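Local coordinates for protein (R)-specific secondary-alkylsulfatase (Pseudomonas sp., PDB 4AXH) that hydrolyses (R)-secondary-alkyl sulfates with strict inversion of configuration, giving (S)-alcohols and sulfate, as a zinc-dependent homodimeric enzyme, at residues Gln126-Asp131 / Asn356-Gly361; Val145-Leu150 / Val176-His181. All blocks are in the same frame, centred on the assembly; numbering follows the deposited sequence.

Contact 1: residues Gln126-Asp131 / Asn356-Gly361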
ATOM      1  N   GLN A 126     -11.499  -9.850 -33.432  1.00 34.96           N
ATOM      2  CA  GLN A 126     -10.473  -9.519 -32.482  1.00 33.79           C
ATOM      3  C   GLN A 126      -9.120  -9.688 -33.130  1.00 37.97           C
ATOM      4  O   GLN A 126      -8.909 -10.643 -33.890  1.00 39.10           O
ATOM      5  CB  GLN A 126     -10.620 -10.439 -31.270  1.00 34.78           C
ATOM      6  CG  GLN A 126     -10.227  -9.813 -29.949  1.00 31.87           C
ATOM      7  CD  GLN A 126     -10.890 -10.503 -28.774  1.00 43.72           C
ATOM      8  OE1 GLN A 126     -11.276  -9.715 -27.793  1.00 44.37           O
ATOM      9  NE2 GLN A 126     -10.979 -11.737 -28.695  1.00 23.66           N
ATOM     10  N   VAL A 127      -8.212  -8.742 -32.859  1.00 32.27           N
ATOM     11  CA  VAL A 127      -6.832  -8.812 -33.308  1.00 30.53           C
ATOM     12  C   VAL A 127      -6.044  -9.048 -32.048  1.00 31.97           C
ATOM     13  O   VAL A 127      -6.086  -8.241 -31.097  1.00 29.72           O
ATOM     14  CB  VAL A 127      -6.317  -7.581 -34.102  1.00 35.10           C
ATOM     15  CG1 VAL A 127      -4.872  -7.803 -34.563  1.00 34.98           C
ATOM     16  CG2 VAL A 127      -7.213  -7.278 -35.304  1.00 34.67           C
ATOM     17  N   ARG A 128      -5.375 -10.202 -32.025  1.00 28.98           N
ATOM     18  CA  ARG A 128      -4.570 -10.662 -30.903  1.00 29.18           C
ATOM     19  C   ARG A 128      -3.170 -10.987 -31.382  1.00 33.12           C
ATOM     20  O   ARG A 128      -3.003 -11.456 -32.509  1.00 34.53           O
ATOM     21  CB  ARG A 128      -5.197 -11.946 -30.314  1.00 31.41           C
ATOM     22  CG  ARG A 128      -6.666 -11.832 -29.948  1.00 33.84           C
ATOM     23  CD  ARG A 128      -7.041 -12.741 -28.813  1.00 38.94           C
ATOM     24  NE  ARG A 128      -6.968 -14.153 -29.173  1.00 39.89           N
ATOM     25  CZ  ARG A 128      -7.953 -14.846 -29.739  1.00 56.88           C
ATOM     26  NH1 ARG A 128      -9.115 -14.260 -30.030  1.00 56.84           N
ATOM     27  NH2 ARG A 128      -7.784 -16.111 -30.035  1.00 24.01           N
ATOM     28  N   GLY A 129      -2.182 -10.779 -30.520  1.00 29.09           N
ATOM     29  CA  GLY A 129      -0.797 -11.119 -30.827  1.00 29.32           C
ATOM     30  C   GLY A 129      -0.026 -10.186 -31.736  1.00 36.68           C
ATOM     31  O   GLY A 129       1.062 -10.525 -32.209  1.00 37.57           O
ATOM     32  N   LEU A 130      -0.569  -9.003 -31.999  1.00 34.35           N
ATOM     33  CA  LEU A 130       0.132  -8.031 -32.827  1.00 32.52           C
ATOM     34  C   LEU A 130       0.618  -6.912 -31.905  1.00 30.59           C
ATOM     35  O   LEU A 130       1.058  -5.879 -32.393  1.00 28.24           O
ATOM     36  CB  LEU A 130      -0.808  -7.509 -33.933  1.00 32.41           C
ATOM     37  CG  LEU A 130      -0.822  -8.295 -35.254  1.00 36.05           C
ATOM     38  CD1 LEU A 130      -1.688  -9.516 -35.163  1.00 36.63           C
ATOM     39  CD2 LEU A 130      -1.375  -7.464 -36.363  1.00 37.11           C
ATOM     40  N   ASP A 131       0.573  -7.158 -30.554  1.00 24.60           N
ATOM     41  CA  ASP A 131       0.862  -6.195 -29.476  1.00 23.64           C
ATOM     42  C   ASP A 131       0.685  -6.903 -28.115  1.00 29.69           C
ATOM     43  O   ASP A 131      -0.082  -7.879 -28.043  1.00 30.91           O
ATOM     44  CB  ASP A 131      -0.241  -5.081 -29.552  1.00 25.14           C
ATOM     45  CG  ASP A 131      -0.099  -3.852 -28.668  1.00 31.19           C
ATOM     46  OD1 ASP A 131       0.509  -2.857 -29.123  1.00 30.06           O
ATOM     47  OD2 ASP A 131      -0.688  -3.843 -27.571  1.00 33.56           O
ATOM     48  N   ASN A 356      -5.150 -12.065 -24.271  1.00 31.31           N
ATOM     49  CA  ASN A 356      -5.450 -13.489 -24.493  1.00 30.77           C
ATOM     50  C   ASN A 356      -6.769 -13.858 -25.175  1.00 34.41           C
ATOM     51  O   ASN A 356      -7.492 -12.998 -25.660  1.00 35.18           O
ATOM     52  CB  ASN A 356      -5.233 -14.319 -23.235  1.00 28.15           C
ATOM     53  CG  ASN A 356      -3.993 -13.947 -22.477  1.00 36.71           C
ATOM     54  OD1 ASN A 356      -4.062 -13.292 -21.445  1.00 19.86           O
ATOM     55  ND2 ASN A 356      -2.842 -14.375 -22.961  1.00 35.18           N
ATOM     56  N   TRP A 357      -7.052 -15.159 -25.207  1.00 29.17           N
ATOM     57  CA  TRP A 357      -8.137 -15.831 -25.914  1.00 28.09           C
ATOM     58  C   TRP A 357      -9.493 -15.769 -25.214  1.00 32.31           C
ATOM     59  O   TRP A 357      -9.556 -15.640 -23.972  1.00 30.93           O
ATOM     60  CB  TRP A 357      -7.747 -17.311 -26.209  1.00 25.68           C
ATOM     61  CG  TRP A 357      -7.203 -18.001 -25.013  1.00 25.98           C
ATOM     62  CD1 TRP A 357      -7.899 -18.635 -24.038  1.00 28.23           C
ATOM     63  CD2 TRP A 357      -5.852 -17.908 -24.547  1.00 25.96           C
ATOM     64  NE1 TRP A 357      -7.047 -19.021 -23.029  1.00 27.28           N
ATOM     65  CE2 TRP A 357      -5.789 -18.575 -23.307  1.00 29.44           C
ATOM     66  CE3 TRP A 357      -4.677 -17.309 -25.063  1.00 26.74           C
ATOM     67  CZ2 TRP A 357      -4.586 -18.705 -22.583  1.00 29.19           C
ATOM     68  CZ3 TRP A 357      -3.501 -17.399 -24.329  1.00 27.54           C
ATOM     69  CH2 TRP A 357      -3.456 -18.097 -23.112  1.00 28.21           C
ATOM     70  N   PRO A 358     -10.597 -16.000 -25.981  1.00 27.99           N
ATOM     71  CA  PRO A 358     -11.926 -16.006 -25.366  1.00 28.14           C
ATOM     72  C   PRO A 358     -12.303 -17.334 -24.702  1.00 34.27           C
ATOM     73  O   PRO A 358     -11.736 -18.345 -25.027  1.00 34.44           O
ATOM     74  CB  PRO A 358     -12.855 -15.749 -26.579  1.00 29.58           C
ATOM     75  CG  PRO A 358     -11.966 -15.434 -27.742  1.00 32.58           C
ATOM     76  CD  PRO A 358     -10.713 -16.156 -27.441  1.00 27.66           C
ATOM     77  N   VAL A 359     -13.261 -17.347 -23.775  1.00 34.70           N
ATOM     78  CA  VAL A 359     -13.771 -18.595 -23.210  1.00 36.62           C
ATOM     79  C   VAL A 359     -15.203 -18.763 -23.722  1.00 42.17           C
ATOM     80  O   VAL A 359     -15.986 -17.845 -23.586  1.00 43.47           O
ATOM     81  CB  VAL A 359     -13.584 -18.791 -21.675  1.00 41.53           C
ATOM     82  CG1 VAL A 359     -14.266 -17.703 -20.871  1.00 41.80           C
ATOM     83  CG2 VAL A 359     -14.055 -20.180 -21.224  1.00 41.30           C
ATOM     84  N   TRP A 360     -15.514 -19.885 -24.379  1.00 40.18           N
ATOM     85  CA  TRP A 360     -16.827 -20.122 -25.015  1.00 40.75           C
ATOM     86  C   TRP A 360     -17.787 -20.974 -24.195  1.00 43.40           C
ATOM     87  O   TRP A 360     -17.351 -21.888 -23.501  1.00 44.98           O
ATOM     88  CB  TRP A 360     -16.676 -20.782 -26.407  1.00 39.68           C
ATOM     89  CG  TRP A 360     -15.499 -20.335 -27.224  1.00 40.98           C
ATOM     90  CD1 TRP A 360     -14.205 -20.724 -27.059  1.00 43.82           C
ATOM     91  CD2 TRP A 360     -15.489 -19.363 -28.279  1.00 41.36           C
ATOM     92  NE1 TRP A 360     -13.391 -20.061 -27.942  1.00 43.08           N
ATOM     93  CE2 TRP A 360     -14.166 -19.277 -28.758  1.00 45.32           C
ATOM     94  CE3 TRP A 360     -16.496 -18.606 -28.928  1.00 42.68           C
ATOM     95  CZ2 TRP A 360     -13.797 -18.421 -29.805  1.00 45.22           C
ATOM     96  CZ3 TRP A 360     -16.130 -17.757 -29.965  1.00 43.98           C
ATOM     97  CH2 TRP A 360     -14.794 -17.652 -30.375  1.00 44.78           C
ATOM     98  N   GLY A 361     -19.081 -20.703 -24.340  1.00 35.95           N
ATOM     99  CA  GLY A 361     -20.143 -21.446 -23.674  1.00 35.11           C
ATOM    100  C   GLY A 361     -20.423 -20.921 -22.299  1.00 39.75           C
ATOM    101  O   GLY A 361     -19.513 -20.853 -21.472  1.00 40.16           O
TER
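Arg128 meets the Asn356-Pro358 loop where the two β-sheets of the metallo-β-lactamase fold face each other. Arg128 ends strand 124-128, in the sheet that also carries strand 144-147. The Asn356-Pro358 loop leads into strand 359-360, an outermost strand of the other sheet. No hydrogen bond joins the two segments. Arg128 lies along the loop, and its CD is 3.2 Å from Asn356 O. That carbonyl accepts a hydrogen bond from Asn134 ND2. The side chain bends at its third torsion (chi3 -67°), and the guanidinium then runs on beside the next two residues. Trp357 CA sits over one face of the guanidinium, off its centre. Pro358 CD is over the same face, 3.6 Å from Arg128 NH1. The contact joins the two sheets of the αβ/βα sandwich, and segment 356-361 directly follows the zinc ligand His355. The Trp357 side chain leaves its backbone away from strand 124-128, and its indole does not stack on the guanidinium; the two planes are 73° apart. Of the Trp357 side chain only CB comes close, 4.0 Å from Arg128 NH2. The cation-π partner of Arg128 is Phe118, on the neighbouring strand 116-119. Gln126, two residues back on the strand, lays the end of its extended side chain against the Pro358 ring at CG. Ile352 of strand 350-352 touches both Gln126 and Pro358.

Contact 2: residues Val145-Leu150 / Val176-His181. With ZN (zinc ion), chain D.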
ATOM      1  N   VAL A 145     -16.886   0.086 -34.392  1.00 38.08           N
ATOM      2  CA  VAL A 145     -16.771   0.424 -32.978  1.00 36.37           C
ATOM      3  C   VAL A 145     -15.683  -0.430 -32.410  1.00 37.78           C
ATOM      4  O   VAL A 145     -15.683  -1.650 -32.566  1.00 37.20           O
ATOM      5  CB  VAL A 145     -18.073   0.544 -32.150  1.00 39.54           C
ATOM      6  CG1 VAL A 145     -19.070  -0.525 -32.527  1.00 40.50           C
ATOM      7  CG2 VAL A 145     -17.809   0.571 -30.645  1.00 37.98           C
ATOM      8  N   LEU A 146     -14.668   0.247 -31.896  1.00 32.17           N
ATOM      9  CA  LEU A 146     -13.464  -0.371 -31.390  1.00 29.50           C
ATOM     10  C   LEU A 146     -13.397  -0.340 -29.884  1.00 35.99           C
ATOM     11  O   LEU A 146     -13.732   0.657 -29.243  1.00 35.67           O
ATOM     12  CB  LEU A 146     -12.277   0.392 -31.961  1.00 27.31           C
ATOM     13  CG  LEU A 146     -11.532  -0.175 -33.117  1.00 29.40           C
ATOM     14  CD1 LEU A 146     -12.419  -0.436 -34.297  1.00 29.17           C
ATOM     15  CD2 LEU A 146     -10.425   0.760 -33.504  1.00 29.73           C
ATOM     16  N   ILE A 147     -12.953  -1.438 -29.310  1.00 34.25           N
ATOM     17  CA  ILE A 147     -12.675  -1.470 -27.878  1.00 32.83           C
ATOM     18  C   ILE A 147     -11.187  -1.685 -27.770  1.00 32.04           C
ATOM     19  O   ILE A 147     -10.676  -2.703 -28.227  1.00 29.10           O
ATOM     20  CB  ILE A 147     -13.624  -2.234 -26.880  1.00 35.40           C
ATOM     21  CG1 ILE A 147     -12.868  -2.933 -25.760  1.00 35.89           C
ATOM     22  CG2 ILE A 147     -14.706  -3.126 -27.521  1.00 34.13           C
ATOM     23  CD1 ILE A 147     -12.537  -2.038 -24.655  1.00 43.74           C
ATOM     24  N   ASP A 148     -10.501  -0.600 -27.361  1.00 27.39           N
ATOM     25  CA  ASP A 148      -9.070  -0.394 -27.212  1.00 26.06           C
ATOM     26  C   ASP A 148      -8.319  -0.138 -28.505  1.00 31.95           C
ATOM     27  O   ASP A 148      -8.803  -0.457 -29.608  1.00 29.85           O
ATOM     28  CB  ASP A 148      -8.402  -1.381 -26.245  1.00 27.41           C
ATOM     29  CG  ASP A 148      -8.929  -1.231 -24.838  1.00 28.57           C
ATOM     30  OD1 ASP A 148      -9.518  -0.176 -24.538  1.00 26.09           O
ATOM     31  OD2 ASP A 148      -8.784  -2.181 -24.047  1.00 31.41           O
ATOM     32  N   THR A 149      -7.135   0.499 -28.374  1.00 30.66           N
ATOM     33  CA  THR A 149      -6.334   0.926 -29.518  1.00 31.05           C
ATOM     34  C   THR A 149      -4.872   0.432 -29.467  1.00 36.08           C
ATOM     35  O   THR A 149      -3.989   1.045 -30.083  1.00 35.78           O
ATOM     36  CB  THR A 149      -6.398   2.453 -29.575  1.00 34.01           C
ATOM     37  OG1 THR A 149      -5.764   2.948 -28.405  1.00 33.09           O
ATOM     38  CG2 THR A 149      -7.827   2.996 -29.657  1.00 27.30           C
ATOM     39  N   LEU A 150      -4.625  -0.677 -28.731  1.00 30.72           N
ATOM     40  CA  LEU A 150      -3.309  -1.279 -28.518  1.00 28.06           C
ATOM     41  C   LEU A 150      -2.313  -0.287 -27.825  1.00 32.31           C
ATOM     42  O   LEU A 150      -2.730   0.792 -27.385  1.00 32.23           O
ATOM     43  CB  LEU A 150      -2.746  -1.911 -29.810  1.00 27.15           C
ATOM     44  CG  LEU A 150      -3.634  -2.882 -30.628  1.00 29.57           C
ATOM     45  CD1 LEU A 150      -2.889  -3.410 -31.838  1.00 27.59           C
ATOM     46  CD2 LEU A 150      -4.121  -4.051 -29.792  1.00 25.27           C
ATOM     47  N   VAL A 176     -13.725   2.722 -27.541  1.00 34.07           N
ATOM     48  CA  VAL A 176     -13.920   2.485 -26.107  1.00 32.90           C
ATOM     49  C   VAL A 176     -12.552   2.214 -25.511  1.00 35.24           C
ATOM     50  O   VAL A 176     -11.830   1.360 -25.994  1.00 35.46           O
ATOM     51  CB  VAL A 176     -14.887   1.314 -25.819  1.00 36.92           C
ATOM     52  CG1 VAL A 176     -15.052   1.077 -24.318  1.00 36.23           C
ATOM     53  CG2 VAL A 176     -16.243   1.548 -26.467  1.00 37.68           C
ATOM     54  N   TYR A 177     -12.195   2.958 -24.471  1.00 31.99           N
ATOM     55  CA  TYR A 177     -10.970   2.781 -23.700  1.00 30.42           C
ATOM     56  C   TYR A 177     -11.450   1.990 -22.512  1.00 34.97           C
ATOM     57  O   TYR A 177     -12.178   2.546 -21.689  1.00 37.25           O
ATOM     58  CB  TYR A 177     -10.394   4.124 -23.209  1.00 30.36           C
ATOM     59  CG  TYR A 177      -9.861   5.062 -24.276  1.00 34.96           C
ATOM     60  CD1 TYR A 177      -9.218   4.572 -25.416  1.00 36.69           C
ATOM     61  CD2 TYR A 177      -9.914   6.446 -24.106  1.00 36.76           C
ATOM     62  CE1 TYR A 177      -8.678   5.434 -26.375  1.00 35.00           C
ATOM     63  CE2 TYR A 177      -9.349   7.314 -25.046  1.00 37.55           C
ATOM     64  CZ  TYR A 177      -8.738   6.805 -26.180  1.00 39.83           C
ATOM     65  OH  TYR A 177      -8.194   7.657 -27.113  1.00 36.41           O
ATOM     66  N   SER A 178     -11.123   0.691 -22.440  1.00 29.95           N
ATOM     67  CA  SER A 178     -11.553  -0.162 -21.328  1.00 29.42           C
ATOM     68  C   SER A 178     -11.071   0.380 -19.970  1.00 33.17           C
ATOM     69  O   SER A 178     -11.819   0.343 -18.994  1.00 35.66           O
ATOM     70  CB  SER A 178     -11.073  -1.598 -21.526  1.00 31.36           C
ATOM     71  OG  SER A 178      -9.657  -1.730 -21.474  1.00 39.10           O
ATOM     72  N   HIS A 179      -9.818   0.864 -19.918  1.00 25.51           N
ATOM     73  CA  HIS A 179      -9.188   1.373 -18.701  1.00 23.93           C
ATOM     74  C   HIS A 179      -7.963   2.258 -19.012  1.00 28.25           C
ATOM     75  O   HIS A 179      -7.489   2.309 -20.167  1.00 26.18           O
ATOM     76  CB  HIS A 179      -8.815   0.215 -17.725  1.00 22.85           C
ATOM     77  CG  HIS A 179      -7.828  -0.777 -18.264  1.00 24.08           C
ATOM     78  ND1 HIS A 179      -8.156  -1.626 -19.309  1.00 24.87           N
ATOM     79  CD2 HIS A 179      -6.576  -1.065 -17.842  1.00 23.68           C
ATOM     80  CE1 HIS A 179      -7.094  -2.394 -19.486  1.00 23.46           C
ATOM     81  NE2 HIS A 179      -6.111  -2.086 -18.634  1.00 23.32           N
ATOM     82  N   SER A 180      -7.440   2.912 -17.954  1.00 24.97           N
ATOM     83  CA  SER A 180      -6.310   3.831 -18.013  1.00 25.21           C
ATOM     84  C   SER A 180      -4.893   3.208 -18.147  1.00 33.25           C
ATOM     85  O   SER A 180      -3.962   3.725 -17.533  1.00 35.65           O
ATOM     86  CB  SER A 180      -6.389   4.833 -16.867  1.00 25.22           C
ATOM     87  OG  SER A 180      -6.352   4.163 -15.622  1.00 35.70           O
ATOM     88  N   HIS A 181      -4.708   2.153 -18.978  1.00 28.09           N
ATOM     89  CA  HIS A 181      -3.370   1.581 -19.206  1.00 26.40           C
ATOM     90  C   HIS A 181      -2.883   1.821 -20.625  1.00 30.82           C
ATOM     91  O   HIS A 181      -3.672   1.742 -21.566  1.00 30.57           O
ATOM     92  CB  HIS A 181      -3.279   0.104 -18.829  1.00 25.97           C
ATOM     93  CG  HIS A 181      -3.309  -0.164 -17.354  1.00 28.18           C
ATOM     94  ND1 HIS A 181      -3.761  -1.374 -16.850  1.00 30.39           N
ATOM     95  CD2 HIS A 181      -2.964   0.632 -16.316  1.00 28.55           C
ATOM     96  CE1 HIS A 181      -3.681  -1.264 -15.527  1.00 29.51           C
ATOM     97  NE2 HIS A 181      -3.181  -0.083 -15.162  1.00 28.69           N
TER
HETATM   98 ZN    ZN D 701      -4.495  -3.125 -17.817  1.00 39.46          ZN
HETATM   99  O   HOH W   1      -2.868  -3.375 -19.099  1.00 31.68           O
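Val176 and Leu146 begin a short run of parallel backbone hydrogen bonds. Val176 N donates to Leu146 O (2.7 Å), and Asp148 N donates to Val176 O (2.7 Å). The bridge pairs Ile147 with Val176, at the ends of strands 144-147 and 172-176.

Beyond the bridge, side-chain hydrogen bonds take over. Asp148 CG stands anti to the carbonyl carbon, beside the backbone N (chi1 -63°), which brings the carboxylate to Ser178. It grips Ser178 with both oxygens, each through its syn lone pair. Asp148 OD1 takes the Ser178 N-H at 2.8 Å, almost straight at 172°. Asp148 OD2 takes Ser178 OG, also at 2.8 Å. This pair of hydrogen bonds, to backbone N-H and hydroxyl, limits rotation of the carboxylate. OD2 is also bonded to His184 ND1 and Gln354 NE2. Ser178 OG in turn accepts from His179 ND1 at 2.6 Å, tilted 18° from the imidazole plane. Asp148 is thus a second-shell residue, holding a first-shell histidine through Ser178.

Apolar contacts fill in around the polar ones. Ile147 CB is 3.9 Å from Val176 CB, and Ile147 CD1 rests on Ser178 CB. Thr149 CG2 meets the edge of the Tyr177 ring at CE1. The Tyr177 hydroxyl bonds to Val262 O, and its ring stacks with Phe210.

His179 NE2 and His181 ND1 each bind zinc at 2.1 Å. A water, Glu291 and Asp310 are the other ligands. His179, His181, Asp183 and His184 form the HxHxDH motif of the metallo-β-lactamase superfamily, and Asp148 fits the aspartate of its first sequence motif.

Overall arrangement
Both contacts reach the sheet that holds strands 124-128 and 144-147; contact 1 also reaches the second sheet. Their centres are 14 Å apart. Strand 135-138 separates strands 124-128 and 144-147. The contacts touch directly where Asp131 OD1 packs on Leu150 CB at 3.5 Å. Contact 2 is part of the dinuclear zinc site and contact 1 lies beside it. Contact 2 supplies His179 and His181 to one zinc. Segment 356-361 starts just after His355, a ligand of the other zinc, and the Asn356 side chain is about 9 Å from a zinc. Asp310 binds both metals. Gln354, just before His355, donates to Asp148, tying the chain leading into contact 1 to the end of strand 144-147.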